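Local atomic coordinates of ICChI, a glycosylated chitinase (Ipomoea carnea, PDB entry 6IDN), a protein that hydrolyses chitin as a family 18 glycoside hydrolase and also has lysozyme activity. Residues Tyr259-Asp262 against Asp263-Lys267. Sequence-based numbering, arbitrary orientation.
Sequences YYDD and DYSSK
Asp261 and Ser265 illustrate how one carboxylate, set just ahead of a short helix, can hold both the backbone and a side chain of its first turn. Two direct hydrogen bonds join them. Ser265 N donates to Asp261 OD1 at 2.9 Å, nearly straight at 170° and on the syn side, a little out of the carboxylate plane; Ser265 OG gives its proton to the syn lone pair of Asp261 OD2 at 2.6 Å. The carboxylate reaches the helix because Asp261 CG lies opposite the backbone N (chi1 -173°), and Tyr264 CB then packs 3.4 Å from OD1 of Asp261. Tyr25 OH also bonds to OD2 and Asp24 to Ser265 OG, tying the buried pair to another loop. An alanine here removes both carboxylate oxygens and would probably leave Ser265 N without its acceptor and Tyr25 OH without its mate.

A water-mediated link runs along the same turn: one water donates to Tyr260 O and accepts from Asp263 N at 3.0 Å.

Apolar packing falls to Tyr264, whose ring meets Phe230 and lies against helix 233-244 while its OH bonds to Ile231 O. Thus a carboxylate in the loop before the helix receives a backbone N-H of the first turn, while Asp263, at the N-cap position, makes no capping bond through its side chain; the loop joins strand 250-256 of the TIM barrel to helix 264-268.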
# COMPACT_ATOMS: atom_id res chain seq x y z
N TYR A 259 -12.89 -5.10 -0.56
CA TYR A 259 -13.90 -6.11 -0.89
C TYR A 259 -14.35 -6.89 0.34
O TYR A 259 -15.51 -7.32 0.40
CB TYR A 259 -13.36 -7.07 -1.94
CG TYR A 259 -14.34 -8.16 -2.31
CD1 TYR A 259 -15.47 -7.87 -3.07
CD2 TYR A 259 -14.15 -9.48 -1.90
CE1 TYR A 259 -16.38 -8.86 -3.41
CE2 TYR A 259 -15.07 -10.47 -2.23
CZ TYR A 259 -16.17 -10.15 -2.99
OH TYR A 259 -17.08 -11.14 -3.32
N TYR A 260 -13.46 -7.07 1.32
CA TYR A 260 -13.74 -7.87 2.50
C TYR A 260 -14.12 -7.04 3.72
O TYR A 260 -14.40 -7.62 4.78
CB TYR A 260 -12.52 -8.75 2.84
CG TYR A 260 -12.19 -9.72 1.73
CD1 TYR A 260 -12.96 -10.84 1.51
CD2 TYR A 260 -11.12 -9.48 0.87
CE1 TYR A 260 -12.67 -11.72 0.48
CE2 TYR A 260 -10.83 -10.36 -0.17
CZ TYR A 260 -11.60 -11.48 -0.35
OH TYR A 260 -11.33 -12.35 -1.38
N ASP A 261 -14.14 -5.72 3.59
CA ASP A 261 -14.39 -4.82 4.72
C ASP A 261 -15.86 -4.40 4.73
O ASP A 261 -16.23 -3.29 4.37
CB ASP A 261 -13.46 -3.60 4.63
CG ASP A 261 -13.55 -2.71 5.85
OD1 ASP A 261 -14.03 -3.18 6.91
OD2 ASP A 261 -13.15 -1.53 5.76
N ASP A 262 -16.72 -5.33 5.16
CA ASP A 262 -18.13 -5.01 5.30
C ASP A 262 -18.37 -4.13 6.53
O ASP A 262 -19.10 -3.13 6.46
CB ASP A 262 -18.97 -6.29 5.40
CG ASP A 262 -18.73 -7.25 4.23
OD1 ASP A 262 -18.14 -6.84 3.21
OD2 ASP A 262 -19.14 -8.42 4.35
N ASP A 263 -17.77 -4.49 7.66
CA ASP A 263 -17.94 -3.67 8.86
C ASP A 263 -16.72 -3.69 9.78
O ASP A 263 -16.82 -3.22 10.92
CB ASP A 263 -19.20 -4.11 9.65
CG ASP A 263 -19.20 -5.59 10.00
OD1 ASP A 263 -18.13 -6.22 10.00
OD2 ASP A 263 -20.29 -6.12 10.29
N TYR A 264 -15.57 -4.21 9.33
CA TYR A 264 -14.41 -4.27 10.22
C TYR A 264 -13.90 -2.88 10.55
O TYR A 264 -13.75 -2.53 11.73
CB TYR A 264 -13.31 -5.12 9.58
CG TYR A 264 -12.22 -5.58 10.53
CD1 TYR A 264 -12.49 -6.47 11.56
CD2 TYR A 264 -10.91 -5.12 10.39
CE1 TYR A 264 -11.49 -6.90 12.42
CE2 TYR A 264 -9.90 -5.55 11.25
CZ TYR A 264 -10.20 -6.43 12.26
OH TYR A 264 -9.21 -6.87 13.12
N SER A 265 -13.65 -2.04 9.54
CA SER A 265 -13.14 -0.71 9.83
C SER A 265 -14.14 0.12 10.62
O SER A 265 -13.75 0.94 11.46
CB SER A 265 -12.73 0.02 8.54
OG SER A 265 -13.82 0.14 7.64
N SER A 266 -15.44 -0.06 10.36
CA SER A 266 -16.43 0.66 11.15
C SER A 266 -16.36 0.26 12.61
O SER A 266 -16.55 1.10 13.50
CB SER A 266 -17.84 0.40 10.59
OG SER A 266 -18.02 1.00 9.32
N LYS A 267 -16.06 -1.01 12.89
CA LYS A 267 -16.00 -1.48 14.27
C LYS A 267 -14.74 -1.01 14.98
O LYS A 267 -14.76 -0.83 16.21
CB LYS A 267 -16.05 -3.02 14.31
CG LYS A 267 -17.40 -3.64 14.04
CD LYS A 267 -17.26 -5.17 13.95
CE LYS A 267 -18.55 -5.83 13.51
NZ LYS A 267 -19.61 -5.62 14.52
O HOH W 1 -15.97 -6.82 7.43
O HOH W 2 -19.60 -0.59 7.59